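Local coordinates for tetratricopeptide TPR_2 repeat protein (Thermobaculum terrenum, PDB 5DJS) that joins tetratricopeptide repeats to a GT-B region of glycosyl transferase family 41 and carries a bound uridine-5'-diphosphate, at residues E44-L49 against A63-R68; R142-L147 against T274-M279; H160-I165 against H188-Y193; S305-P310 against S449-W454. The protein carries 1 engineered substitution. All coordinates share one frame; numbering follows the deposited sequence.

Contact 1: residues E44-L49 against A63-R68; sequences EALHLL and ATLLRR
The imidazole of His47 is met obliquely by Leu66 CD2, which lies 3.7 Å from His47 ND1, while Tyr79 of helix 77-89 brings its own ring against the imidazole. The other flat group, the Arg68 guanidinium, has Leu46 CD1 at its edge, 4.1 Å from Arg68 NH1. The CB of His47 points away from the partner helix; with CG anti to the backbone N (chi1 168°) the imidazole lies where Leu66 CD2 can meet it, and the same methyl also touches His47 O at 3.6 Å. The two helices form the antiparallel hairpin characteristic of a tetratricopeptide repeat: their segment axes approach to 7.8 Å, with N-to-C directions 152° apart. Leucines fill the seam. Leu65 points at the partner helix and forks there, setting CD1 on Leu49 CB at 3.7 Å and CD2 on Leu46 CD1 at 3.9 Å, and Leu46 and Leu65 cross at roughly a right angle. Arg68 suits the outer margin: its aliphatic CD rests 4.0 Å from Leu46 CD2. Leu36 packs on both Leu46 and Leu49.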
loop_
_atom_site.group_PDB
_atom_site.type_symbol
_atom_site.label_atom_id
_atom_site.label_comp_id
_atom_site.label_asym_id
_atom_site.label_seq_id
_atom_site.Cartn_x
_atom_site.Cartn_y
_atom_site.Cartn_z
ATOM N N GLU A 44 9.200 -27.312 4.630
ATOM C CA GLU A 44 7.963 -26.835 4.004
ATOM C C GLU A 44 6.982 -26.226 5.028
ATOM O O GLU A 44 6.242 -25.287 4.713
ATOM C CB GLU A 44 7.283 -27.979 3.239
ATOM C CG GLU A 44 6.289 -27.524 2.177
ATOM C CD GLU A 44 5.604 -28.679 1.463
ATOM O OE1 GLU A 44 6.186 -29.791 1.393
ATOM O OE2 GLU A 44 4.481 -28.463 0.962
ATOM N N ALA A 45 7.012 -26.753 6.246
ATOM C CA ALA A 45 6.068 -26.405 7.294
ATOM C C ALA A 45 6.609 -25.229 8.106
ATOM O O ALA A 45 5.851 -24.344 8.511
ATOM C CB ALA A 45 5.830 -27.608 8.193
ATOM N N LEU A 46 7.917 -25.255 8.370
ATOM C CA LEU A 46 8.660 -24.084 8.844
ATOM C C LEU A 46 8.386 -22.877 7.955
ATOM O O LEU A 46 8.012 -21.817 8.448
ATOM C CB LEU A 46 10.173 -24.364 8.859
ATOM C CG LEU A 46 10.905 -24.805 10.141
ATOM C CD1 LEU A 46 10.021 -25.020 11.362
ATOM C CD2 LEU A 46 11.739 -26.045 9.869
ATOM N N HIS A 47 8.571 -23.062 6.650
ATOM C CA HIS A 47 8.288 -22.023 5.651
ATOM C C HIS A 47 6.853 -21.464 5.686
ATOM O O HIS A 47 6.665 -20.248 5.639
ATOM C CB HIS A 47 8.570 -22.553 4.246
ATOM C CG HIS A 47 8.045 -21.669 3.158
ATOM N ND1 HIS A 47 8.588 -20.433 2.888
ATOM C CD2 HIS A 47 7.027 -21.839 2.279
ATOM C CE1 HIS A 47 7.931 -19.881 1.884
ATOM N NE2 HIS A 47 6.977 -20.709 1.501
ATOM N N LEU A 48 5.860 -22.346 5.750
ATOM C CA LEU A 48 4.456 -21.932 5.735
ATOM C C LEU A 48 4.054 -21.179 7.011
ATOM O O LEU A 48 3.369 -20.147 6.934
ATOM C CB LEU A 48 3.536 -23.140 5.508
ATOM C CG LEU A 48 2.026 -22.891 5.350
ATOM C CD1 LEU A 48 1.713 -21.762 4.375
ATOM C CD2 LEU A 48 1.339 -24.174 4.908
ATOM N N LEU A 49 4.477 -21.698 8.168
ATOM C CA LEU A 49 4.400 -20.951 9.436
ATOM C C LEU A 49 5.114 -19.601 9.366
ATOM O O LEU A 49 4.663 -18.628 9.964
ATOM C CB LEU A 49 4.996 -21.743 10.594
ATOM C CG LEU A 49 4.100 -22.624 11.444
ATOM C CD1 LEU A 49 4.953 -23.422 12.412
ATOM C CD2 LEU A 49 3.092 -21.810 12.230
ATOM N N ALA A 63 10.700 -14.408 10.841
ATOM C CA ALA A 63 12.076 -14.360 10.345
ATOM C C ALA A 63 12.896 -15.577 10.745
ATOM O O ALA A 63 13.606 -16.134 9.902
ATOM C CB ALA A 63 12.771 -13.095 10.813
ATOM N N THR A 64 12.797 -16.013 12.005
ATOM C CA THR A 64 13.604 -17.163 12.444
ATOM C C THR A 64 13.060 -18.495 11.909
ATOM O O THR A 64 13.850 -19.358 11.555
ATOM C CB THR A 64 13.878 -17.198 13.972
ATOM O OG1 THR A 64 12.663 -17.230 14.704
ATOM C CG2 THR A 64 14.705 -15.978 14.395
ATOM N N LEU A 65 11.745 -18.656 11.797
ATOM C CA LEU A 65 11.185 -19.808 11.061
ATOM C C LEU A 65 11.652 -19.881 9.585
ATOM O O LEU A 65 12.037 -20.952 9.090
ATOM C CB LEU A 65 9.661 -19.794 11.111
ATOM C CG LEU A 65 9.046 -20.120 12.472
ATOM C CD1 LEU A 65 7.562 -19.842 12.414
ATOM C CD2 LEU A 65 9.283 -21.563 12.889
ATOM N N LEU A 66 11.635 -18.736 8.907
ATOM C CA LEU A 66 12.045 -18.657 7.501
ATOM C C LEU A 66 13.541 -18.835 7.310
ATOM O O LEU A 66 13.942 -19.471 6.339
ATOM C CB LEU A 66 11.586 -17.338 6.861
ATOM C CG LEU A 66 10.065 -17.228 6.737
ATOM C CD1 LEU A 66 9.627 -15.781 6.595
ATOM C CD2 LEU A 66 9.556 -18.084 5.582
ATOM N N ARG A 67 14.358 -18.276 8.209
ATOM C CA ARG A 67 15.820 -18.508 8.193
ATOM C C ARG A 67 16.203 -19.975 8.419
ATOM O O ARG A 67 17.197 -20.449 7.863
ATOM C CB ARG A 67 16.534 -17.668 9.249
ATOM C CG ARG A 67 16.699 -16.208 8.881
ATOM C CD ARG A 67 17.887 -15.584 9.590
ATOM N NE ARG A 67 18.034 -14.175 9.224
ATOM C CZ ARG A 67 17.508 -13.136 9.883
ATOM N NH1 ARG A 67 16.767 -13.301 10.991
ATOM N NH2 ARG A 67 17.732 -11.905 9.422
ATOM N N ARG A 68 15.433 -20.678 9.246
ATOM C CA ARG A 68 15.686 -22.096 9.509
ATOM C C ARG A 68 15.297 -22.936 8.287
ATOM O O ARG A 68 15.986 -23.896 7.948
ATOM C CB ARG A 68 14.925 -22.561 10.756
ATOM C CG ARG A 68 15.555 -23.743 11.488
ATOM C CD ARG A 68 14.500 -24.495 12.296
ATOM N NE ARG A 68 14.922 -24.876 13.646
ATOM C CZ ARG A 68 14.142 -25.490 14.544
ATOM N NH1 ARG A 68 12.878 -25.819 14.253
ATOM N NH2 ARG A 68 14.630 -25.783 15.749
#

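Contact 2: residues R142-L147 against T274-M279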
loop_
_atom_site.group_PDB
_atom_site.type_symbol
_atom_site.label_atom_id
_atom_site.label_comp_id
_atom_site.label_asym_id
_atom_site.label_seq_id
_atom_site.Cartn_x
_atom_site.Cartn_y
_atom_site.Cartn_z
ATOM N N ARG A 142 9.261 -9.328 -19.596
ATOM C CA ARG A 142 9.331 -10.761 -19.335
ATOM C C ARG A 142 7.962 -11.418 -19.230
ATOM O O ARG A 142 7.751 -12.474 -19.821
ATOM C CB ARG A 142 10.119 -11.040 -18.048
ATOM C CG ARG A 142 11.613 -10.807 -18.188
ATOM C CD ARG A 142 12.355 -11.064 -16.887
ATOM N NE ARG A 142 13.713 -10.544 -16.978
ATOM C CZ ARG A 142 14.723 -11.115 -17.637
ATOM N NH1 ARG A 142 14.564 -12.270 -18.280
ATOM N NH2 ARG A 142 15.917 -10.518 -17.648
ATOM N N TYR A 143 7.048 -10.801 -18.469
ATOM C CA TYR A 143 5.808 -11.467 -18.024
ATOM C C TYR A 143 4.484 -10.883 -18.525
ATOM O O TYR A 143 3.449 -11.546 -18.427
ATOM C CB TYR A 143 5.792 -11.533 -16.491
ATOM C CG TYR A 143 7.052 -12.136 -15.919
ATOM C CD1 TYR A 143 7.468 -13.420 -16.297
ATOM C CD2 TYR A 143 7.850 -11.423 -15.024
ATOM C CE1 TYR A 143 8.640 -13.971 -15.788
ATOM C CE2 TYR A 143 9.015 -11.964 -14.514
ATOM C CZ TYR A 143 9.411 -13.225 -14.892
ATOM O OH TYR A 143 10.575 -13.689 -14.342
ATOM N N ALA A 144 4.509 -9.670 -19.069
ATOM C CA ALA A 144 3.281 -8.935 -19.380
ATOM C C ALA A 144 3.151 -8.613 -20.859
ATOM O O ALA A 144 2.178 -9.012 -21.491
ATOM C CB ALA A 144 3.229 -7.655 -18.565
ATOM N N ASP A 145 4.124 -7.886 -21.401
ATOM C CA ASP A 145 4.074 -7.419 -22.796
ATOM C C ASP A 145 3.970 -8.519 -23.874
ATOM O O ASP A 145 3.355 -8.288 -24.912
ATOM C CB ASP A 145 5.253 -6.480 -23.094
ATOM C CG ASP A 145 5.169 -5.150 -22.327
ATOM O OD1 ASP A 145 4.190 -4.926 -21.564
ATOM O OD2 ASP A 145 6.093 -4.323 -22.492
ATOM N N PRO A 146 4.566 -9.707 -23.645
ATOM C CA PRO A 146 4.324 -10.830 -24.562
ATOM C C PRO A 146 2.856 -11.186 -24.761
ATOM O O PRO A 146 2.474 -11.574 -25.863
ATOM C CB PRO A 146 5.069 -11.990 -23.889
ATOM C CG PRO A 146 6.239 -11.322 -23.246
ATOM C CD PRO A 146 5.727 -9.980 -22.771
ATOM N N LEU A 147 2.050 -11.045 -23.713
ATOM C CA LEU A 147 0.612 -11.333 -23.776
ATOM C C LEU A 147 -0.261 -10.224 -24.427
ATOM O O LEU A 147 -1.428 -10.470 -24.752
ATOM C CB LEU A 147 0.086 -11.622 -22.365
ATOM C CG LEU A 147 0.671 -12.827 -21.622
ATOM C CD1 LEU A 147 0.252 -12.833 -20.162
ATOM C CD2 LEU A 147 0.230 -14.126 -22.281
ATOM N N THR A 274 3.469 0.566 -13.578
ATOM C CA THR A 274 3.411 -0.891 -13.671
ATOM C C THR A 274 4.518 -1.441 -14.580
ATOM O O THR A 274 4.868 -2.620 -14.486
ATOM C CB THR A 274 2.077 -1.368 -14.265
ATOM O OG1 THR A 274 1.853 -0.722 -15.534
ATOM C CG2 THR A 274 0.922 -1.074 -13.303
ATOM N N GLY A 275 5.011 -0.588 -15.487
ATOM C CA GLY A 275 5.993 -0.958 -16.481
ATOM C C GLY A 275 5.385 -1.493 -17.766
ATOM O O GLY A 275 6.119 -1.689 -18.752
ATOM N N MET A 276 4.061 -1.693 -17.776
ATOM C CA MET A 276 3.376 -2.450 -18.828
ATOM C C MET A 276 2.942 -1.564 -19.996
ATOM O O MET A 276 2.527 -0.429 -19.788
ATOM C CB MET A 276 2.131 -3.132 -18.252
ATOM C CG MET A 276 2.414 -4.152 -17.170
ATOM S SD MET A 276 0.921 -4.675 -16.302
ATOM C CE MET A 276 0.047 -5.546 -17.599
ATOM N N ARG A 277 3.012 -2.110 -21.216
ATOM C CA ARG A 277 2.356 -1.513 -22.399
ATOM C C ARG A 277 0.833 -1.573 -22.274
ATOM O O ARG A 277 0.148 -0.624 -22.658
ATOM C CB ARG A 277 2.736 -2.251 -23.691
ATOM C CG ARG A 277 4.167 -2.077 -24.165
ATOM C CD ARG A 277 4.404 -2.853 -25.457
ATOM N NE ARG A 277 4.524 -1.966 -26.617
ATOM C CZ ARG A 277 5.664 -1.424 -27.072
ATOM N NH1 ARG A 277 6.842 -1.661 -26.481
ATOM N NH2 ARG A 277 5.633 -0.628 -28.143
ATOM N N ALA A 278 0.323 -2.697 -21.753
ATOM C CA ALA A 278 -1.121 -2.944 -21.604
ATOM C C ALA A 278 -1.889 -1.977 -20.689
ATOM O O ALA A 278 -3.119 -1.872 -20.801
ATOM C CB ALA A 278 -1.361 -4.368 -21.129
ATOM N N MET A 279 -1.190 -1.295 -19.780
ATOM C CA MET A 279 -1.829 -0.284 -18.937
ATOM C C MET A 279 -1.802 1.066 -19.661
ATOM O O MET A 279 -0.740 1.603 -19.979
ATOM C CB MET A 279 -1.143 -0.204 -17.579
ATOM C CG MET A 279 -1.981 0.449 -16.491
ATOM S SD MET A 279 -3.466 -0.469 -16.001
ATOM C CE MET A 279 -2.773 -1.972 -15.304
#
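Asp145 binds the backbone of Arg277 rather than its guanidinium: Arg277 N donates to Asp145 OD1 over 3.1 Å in a nearly straight bond (167°), arriving from above the carboxylate plane. The contact joins the chain that follows helix 129-143 to the loop between strands 263-266 and 281-285 of the parallel sheet in the GT-B region. With CG beside its backbone N, Asp145 swings its carboxylate across the aliphatic part of Arg277, bringing OD2 to 3.4 Å from Arg277 CG. The two charged planes stand 87° apart, and Asp145 OD2 remains 4.9 Å from Arg277 NH1, so any attraction between them acts at a distance. Thr274 shapes the loop through an ST turn, its OG1 accepting from Met276 N at 3.3 Å and also bonding to Glu299. Gly275 suits the positive phi (89°) of this turn, where a CB would crowd the preceding carbonyl. Behind the polar bond, the small methyl of Ala144 fits against a curled Met276, whose CG and CE each lie 3.9 Å from Ala144 CB.

Contact 3: residues H160-I165 against H188-Y193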
loop_
_atom_site.group_PDB
_atom_site.type_symbol
_atom_site.label_atom_id
_atom_site.label_comp_id
_atom_site.label_asym_id
_atom_site.label_seq_id
_atom_site.Cartn_x
_atom_site.Cartn_y
_atom_site.Cartn_z
ATOM N N HIS A 160 -20.874 8.878 -25.566
ATOM C CA HIS A 160 -21.807 9.355 -24.544
ATOM C C HIS A 160 -22.572 8.266 -23.810
ATOM O O HIS A 160 -23.266 8.581 -22.860
ATOM C CB HIS A 160 -22.807 10.338 -25.173
ATOM C CG HIS A 160 -22.154 11.437 -25.960
ATOM N ND1 HIS A 160 -21.424 12.446 -25.364
ATOM C CD2 HIS A 160 -22.098 11.669 -27.293
ATOM C CE1 HIS A 160 -20.949 13.255 -26.296
ATOM N NE2 HIS A 160 -21.344 12.807 -27.475
ATOM N N ARG A 161 -22.462 7.001 -24.218
ATOM C CA ARG A 161 -23.261 5.925 -23.584
ATOM C C ARG A 161 -22.836 5.607 -22.150
ATOM O O ARG A 161 -21.755 6.004 -21.698
ATOM C CB ARG A 161 -23.252 4.630 -24.415
ATOM C CG ARG A 161 -21.906 3.919 -24.513
ATOM C CD ARG A 161 -22.024 2.563 -25.179
ATOM N NE ARG A 161 -21.686 1.486 -24.249
ATOM C CZ ARG A 161 -20.536 0.802 -24.211
ATOM N NH1 ARG A 161 -19.540 1.034 -25.061
ATOM N NH2 ARG A 161 -20.392 -0.152 -23.298
ATOM N N ARG A 162 -23.704 4.882 -21.447
ATOM C CA ARG A 162 -23.397 4.424 -20.097
ATOM C C ARG A 162 -22.204 3.461 -20.166
ATOM O O ARG A 162 -22.208 2.516 -20.959
ATOM C CB ARG A 162 -24.625 3.773 -19.430
ATOM C CG ARG A 162 -24.307 3.020 -18.136
ATOM C CD ARG A 162 -25.370 3.133 -17.056
ATOM N NE ARG A 162 -26.060 1.874 -16.780
ATOM C CZ ARG A 162 -26.283 1.342 -15.570
ATOM N NH1 ARG A 162 -25.874 1.926 -14.441
ATOM N NH2 ARG A 162 -26.936 0.184 -15.483
ATOM N N LEU A 163 -21.192 3.728 -19.341
ATOM C CA LEU A 163 -19.950 2.939 -19.305
ATOM C C LEU A 163 -19.968 1.932 -18.164
ATOM O O LEU A 163 -20.512 2.203 -17.102
ATOM C CB LEU A 163 -18.738 3.858 -19.135
ATOM C CG LEU A 163 -17.977 4.369 -20.366
ATOM C CD1 LEU A 163 -18.799 4.409 -21.646
ATOM C CD2 LEU A 163 -17.394 5.742 -20.059
ATOM N N ARG A 164 -19.362 0.771 -18.391
ATOM C CA ARG A 164 -19.199 -0.241 -17.349
ATOM C C ARG A 164 -17.783 -0.169 -16.831
ATOM O O ARG A 164 -16.835 -0.292 -17.616
ATOM C CB ARG A 164 -19.455 -1.626 -17.906
ATOM C CG ARG A 164 -20.903 -1.853 -18.227
ATOM C CD ARG A 164 -21.048 -3.159 -18.947
ATOM N NE ARG A 164 -22.452 -3.504 -19.114
ATOM C CZ ARG A 164 -22.915 -4.403 -19.976
ATOM N NH1 ARG A 164 -22.101 -5.092 -20.778
ATOM N NH2 ARG A 164 -24.212 -4.607 -20.045
ATOM N N ILE A 165 -17.645 0.039 -15.522
ATOM C CA ILE A 165 -16.338 0.118 -14.869
ATOM C C ILE A 165 -16.112 -1.124 -14.022
ATOM O O ILE A 165 -16.973 -1.523 -13.236
ATOM C CB ILE A 165 -16.187 1.373 -13.980
ATOM C CG1 ILE A 165 -16.432 2.646 -14.798
ATOM C CG2 ILE A 165 -14.784 1.438 -13.384
ATOM C CD1 ILE A 165 -16.697 3.866 -13.949
ATOM N N HIS A 188 -20.829 6.786 -7.432
ATOM C CA HIS A 188 -20.773 6.680 -8.894
ATOM C C HIS A 188 -22.143 6.976 -9.508
ATOM O O HIS A 188 -23.138 6.390 -9.105
ATOM C CB HIS A 188 -20.270 5.291 -9.358
ATOM C CG HIS A 188 -18.837 5.272 -9.787
ATOM N ND1 HIS A 188 -18.304 6.216 -10.637
ATOM C CD2 HIS A 188 -17.833 4.414 -9.502
ATOM C CE1 HIS A 188 -17.028 5.951 -10.845
ATOM N NE2 HIS A 188 -16.718 4.864 -10.166
ATOM N N ASP A 189 -22.177 7.887 -10.478
ATOM C CA ASP A 189 -23.413 8.238 -11.178
ATOM C C ASP A 189 -23.908 7.054 -12.031
ATOM O O ASP A 189 -23.318 6.741 -13.075
ATOM C CB ASP A 189 -23.177 9.474 -12.058
ATOM C CG ASP A 189 -24.461 10.032 -12.664
ATOM O OD1 ASP A 189 -25.565 9.549 -12.317
ATOM O OD2 ASP A 189 -24.357 10.958 -13.503
ATOM N N ARG A 190 -24.983 6.410 -11.576
ATOM C CA ARG A 190 -25.543 5.238 -12.251
ATOM C C ARG A 190 -26.206 5.520 -13.600
ATOM O O ARG A 190 -26.419 4.590 -14.376
ATOM C CB ARG A 190 -26.529 4.505 -11.342
ATOM C CG ARG A 190 -25.963 3.226 -10.741
ATOM C CD ARG A 190 -24.611 3.465 -10.086
ATOM N NE ARG A 190 -24.163 2.303 -9.326
ATOM C CZ ARG A 190 -23.247 2.352 -8.363
ATOM N NH1 ARG A 190 -22.683 3.511 -8.038
ATOM N NH2 ARG A 190 -22.903 1.244 -7.715
ATOM N N THR A 191 -26.543 6.781 -13.881
ATOM C CA THR A 191 -27.071 7.162 -15.204
ATOM C C THR A 191 -25.985 6.932 -16.276
ATOM O O THR A 191 -26.276 6.422 -17.365
ATOM C CB THR A 191 -27.588 8.634 -15.276
ATOM O OG1 THR A 191 -26.511 9.558 -15.064
ATOM C CG2 THR A 191 -28.714 8.902 -14.246
ATOM N N ALA A 192 -24.738 7.272 -15.929
ATOM C CA ALA A 192 -23.601 7.260 -16.862
ATOM C C ALA A 192 -22.558 6.138 -16.642
ATOM O O ALA A 192 -21.704 5.934 -17.510
ATOM C CB ALA A 192 -22.911 8.619 -16.833
ATOM N N TYR A 193 -22.612 5.432 -15.504
ATOM C CA TYR A 193 -21.612 4.409 -15.160
ATOM C C TYR A 193 -22.239 3.211 -14.459
ATOM O O TYR A 193 -23.249 3.344 -13.789
ATOM C CB TYR A 193 -20.515 5.003 -14.269
ATOM C CG TYR A 193 -19.757 6.131 -14.927
ATOM C CD1 TYR A 193 -18.697 5.871 -15.784
ATOM C CD2 TYR A 193 -20.126 7.465 -14.718
ATOM C CE1 TYR A 193 -18.007 6.903 -16.410
ATOM C CE2 TYR A 193 -19.449 8.509 -15.344
ATOM C CZ TYR A 193 -18.390 8.226 -16.187
ATOM O OH TYR A 193 -17.719 9.254 -16.810
#
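Leu163 and Tyr193 lie side by side and point the same way, as partners in a parallel beta bridge must, with Leu163 CD2 3.9 Å from Tyr193 CE1. Ile165, two residues along the strand, crosses the tyrosine obliquely. Ile165 CG1 sits beside the backbone N and sends Ile165 CD1 into the corner between two rings, 3.4 Å from Tyr193 CD1 and 3.8 Å from His188 CE1. A branched aliphatic chain suits this corner, and the histidine keeps its polar atoms for other partners: ND1 bonds Glu509 and NE2 bonds the hydroxyl of Tyr167. The long helix 479-521 covers this apolar face, Tyr512 meeting Ile165 and Trp516 meeting Leu163.

The backbone carries the straightest bond, from Leu163 N to Ala192 O (2.9 Å, 172°), and Glu194 continues the ladder with Leu163 and Ile165. Arg162, on the exposed side, has its CG anti to N and then bends at chi2 and chi3, laying its chain along the turn. Arg162 NH1 thereby reaches two carbonyls, Arg190 O at 2.7 Å and Tyr193 O at 3.1 Å, through bonds that are both weak in angle. Arg190 turns elsewhere, its NH1 holding His188 O at 3.1 Å and also Ile185 O, its NE pairing with Asp216. Strand 163-169, helix 176-187 and strand 193-199 make up a beta-alpha-beta crossover, the repeating unit of the Rossmann-like halves of a GT-B fold, and this contact registers its two strands where they begin.

Contact 4: residues S305-P310 against S449-W454; sequences SRFYLP and SSLLRW
Trp454 lays one face of its indole along the backbone of Arg306 and Phe307. Arg306 CA stands 3.7 Å from the centroid of the six-membered ring, a CH-pi contact only 7° off the normal, and Phe307 CA comes within 3.3 Å of Trp454 CD1. Phe307, with CG anti to its backbone N, pushes its ring against the helix: Leu451 CG sits over one face, 4.1 Å from the centroid, Tyr308 covers the opposite face, and Ser450 CB lies at the edge, in plane. An aromatic ring suits this slot, gripped on two faces and a rim. In the next shell Asp285 ties the two sides, OD1 to Trp454 NE1, OD2 to Ser450 OG and, weakly, to Tyr308 N. Arg306 braces the loop, NH1 bonding Leu309 O at 3.0 Å while NH2 forms a salt bridge with Asp500. With no direct hydrogen bond, this junction between the GT-B halves rests on van der Waals and CH-pi contacts, the indole laid on a peptide; the donors round Asp285 would probably favour its charged form.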
loop_
_atom_site.group_PDB
_atom_site.type_symbol
_atom_site.label_atom_id
_atom_site.label_comp_id
_atom_site.label_asym_id
_atom_site.label_seq_id
_atom_site.Cartn_x
_atom_site.Cartn_y
_atom_site.Cartn_z
ATOM N N SER A 305 -7.091 17.726 -11.248
ATOM C CA SER A 305 -6.916 19.084 -10.689
ATOM C C SER A 305 -7.413 19.217 -9.234
ATOM O O SER A 305 -7.719 20.308 -8.773
ATOM C CB SER A 305 -7.642 20.077 -11.590
ATOM O OG SER A 305 -8.999 19.681 -11.709
ATOM N N ARG A 306 -7.519 18.089 -8.539
ATOM C CA ARG A 306 -7.716 18.011 -7.098
ATOM C C ARG A 306 -6.776 16.891 -6.583
ATOM O O ARG A 306 -6.032 16.295 -7.362
ATOM C CB ARG A 306 -9.170 17.640 -6.798
ATOM C CG ARG A 306 -9.560 16.275 -7.338
ATOM C CD ARG A 306 -10.929 15.796 -6.922
ATOM N NE ARG A 306 -11.293 15.996 -5.516
ATOM C CZ ARG A 306 -10.748 15.410 -4.455
ATOM N NH1 ARG A 306 -9.722 14.582 -4.559
ATOM N NH2 ARG A 306 -11.228 15.670 -3.253
ATOM N N PHE A 307 -6.859 16.574 -5.293
ATOM C CA PHE A 307 -6.117 15.456 -4.708
ATOM C C PHE A 307 -6.570 14.138 -5.342
ATOM O O PHE A 307 -7.751 13.972 -5.636
ATOM C CB PHE A 307 -6.320 15.431 -3.183
ATOM C CG PHE A 307 -5.478 14.414 -2.458
ATOM C CD1 PHE A 307 -4.087 14.421 -2.579
ATOM C CD2 PHE A 307 -6.071 13.458 -1.627
ATOM C CE1 PHE A 307 -3.314 13.494 -1.902
ATOM C CE2 PHE A 307 -5.298 12.529 -0.946
ATOM C CZ PHE A 307 -3.916 12.551 -1.080
ATOM N N TYR A 308 -5.636 13.204 -5.555
ATOM C CA TYR A 308 -5.944 11.967 -6.295
ATOM C C TYR A 308 -6.824 10.939 -5.565
ATOM O O TYR A 308 -7.069 9.878 -6.120
ATOM C CB TYR A 308 -4.654 11.305 -6.802
ATOM C CG TYR A 308 -3.913 10.402 -5.812
ATOM C CD1 TYR A 308 -3.386 10.902 -4.610
ATOM C CD2 TYR A 308 -3.703 9.052 -6.102
ATOM C CE1 TYR A 308 -2.702 10.081 -3.728
ATOM C CE2 TYR A 308 -3.014 8.225 -5.225
ATOM C CZ TYR A 308 -2.517 8.739 -4.040
ATOM O OH TYR A 308 -1.833 7.915 -3.175
ATOM N N LEU A 309 -7.293 11.248 -4.353
ATOM C CA LEU A 309 -8.130 10.347 -3.567
ATOM C C LEU A 309 -9.273 11.113 -2.901
ATOM O O LEU A 309 -9.162 12.328 -2.722
ATOM C CB LEU A 309 -7.287 9.704 -2.472
ATOM C CG LEU A 309 -6.046 8.933 -2.910
ATOM C CD1 LEU A 309 -5.213 8.545 -1.709
ATOM C CD2 LEU A 309 -6.465 7.692 -3.648
ATOM N N PRO A 310 -10.360 10.406 -2.508
ATOM C CA PRO A 310 -11.427 11.038 -1.723
ATOM C C PRO A 310 -11.085 11.156 -0.225
ATOM O O PRO A 310 -10.813 10.147 0.431
ATOM C CB PRO A 310 -12.623 10.096 -1.939
ATOM C CG PRO A 310 -12.015 8.750 -2.151
ATOM C CD PRO A 310 -10.659 8.982 -2.777
ATOM N N SER A 449 2.773 15.387 0.412
ATOM C CA SER A 449 3.042 16.715 -0.133
ATOM C C SER A 449 1.798 17.204 -0.902
ATOM O O SER A 449 1.349 18.321 -0.683
ATOM C CB SER A 449 4.312 16.744 -1.006
ATOM O OG SER A 449 4.063 16.248 -2.306
ATOM N N SER A 450 1.226 16.343 -1.750
ATOM C CA SER A 450 0.031 16.674 -2.532
ATOM C C SER A 450 -1.170 16.964 -1.632
ATOM O O SER A 450 -1.764 18.042 -1.710
ATOM C CB SER A 450 -0.303 15.534 -3.504
ATOM O OG SER A 450 -1.471 15.817 -4.261
ATOM N N LEU A 451 -1.509 15.998 -0.780
ATOM C CA LEU A 451 -2.621 16.121 0.186
ATOM C C LEU A 451 -2.588 17.478 0.882
ATOM O O LEU A 451 -3.567 18.215 0.858
ATOM C CB LEU A 451 -2.557 15.006 1.252
ATOM C CG LEU A 451 -3.809 14.569 2.040
ATOM C CD1 LEU A 451 -3.429 14.156 3.454
ATOM C CD2 LEU A 451 -4.918 15.606 2.111
ATOM N N LEU A 452 -1.441 17.796 1.478
ATOM C CA LEU A 452 -1.253 19.039 2.218
ATOM C C LEU A 452 -1.429 20.291 1.339
ATOM O O LEU A 452 -2.104 21.245 1.745
ATOM C CB LEU A 452 0.122 19.048 2.905
ATOM C CG LEU A 452 0.362 18.025 4.028
ATOM C CD1 LEU A 452 1.800 18.105 4.490
ATOM C CD2 LEU A 452 -0.571 18.223 5.213
ATOM N N ARG A 453 -0.844 20.286 0.143
ATOM C CA ARG A 453 -1.015 21.404 -0.793
ATOM C C ARG A 453 -2.499 21.633 -1.157
ATOM O O ARG A 453 -2.991 22.758 -1.088
ATOM C CB ARG A 453 -0.187 21.190 -2.060
ATOM C CG ARG A 453 1.311 21.378 -1.867
ATOM C CD ARG A 453 2.033 21.538 -3.201
ATOM N NE ARG A 453 3.479 21.719 -3.033
ATOM C CZ ARG A 453 4.087 22.841 -2.617
ATOM N NH1 ARG A 453 3.399 23.943 -2.299
ATOM N NH2 ARG A 453 5.417 22.859 -2.513
ATOM N N TRP A 454 -3.206 20.556 -1.495
ATOM C CA TRP A 454 -4.642 20.629 -1.817
ATOM C C TRP A 454 -5.537 21.026 -0.637
ATOM O O TRP A 454 -6.640 21.518 -0.858
ATOM C CB TRP A 454 -5.151 19.300 -2.392
ATOM C CG TRP A 454 -4.638 18.975 -3.760
ATOM C CD1 TRP A 454 -3.902 17.888 -4.114
ATOM C CD2 TRP A 454 -4.833 19.738 -4.960
ATOM N NE1 TRP A 454 -3.621 17.920 -5.461
ATOM C CE2 TRP A 454 -4.186 19.041 -6.008
ATOM C CE3 TRP A 454 -5.491 20.941 -5.251
ATOM C CZ2 TRP A 454 -4.170 19.511 -7.328
ATOM C CZ3 TRP A 454 -5.480 21.410 -6.566
ATOM C CH2 TRP A 454 -4.821 20.694 -7.589
#

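Contact 1 stands apart in the tetratricopeptide repeats, its centre about 33 Å from that of contact 2 and about 48 Å from that of contact 3. Contacts 2 and 3, centres about 28 Å apart, both belong to the half containing strands 163-169 and 281-285, and strand 163-169 is the next regular element after helix 129-143. Contact 4 joins that half to the second one. Its centre is about 25 Å from that of contact 3, and helices 176-187 and 479-521 both meet residues 305-310, the latter also covering Leu163 and Ile165. Contact 4 lies behind the pocket residues rather than among them: the Leu451 side chain is about 9 Å from UDP, and Leu309 touches the pocket residue Cys422.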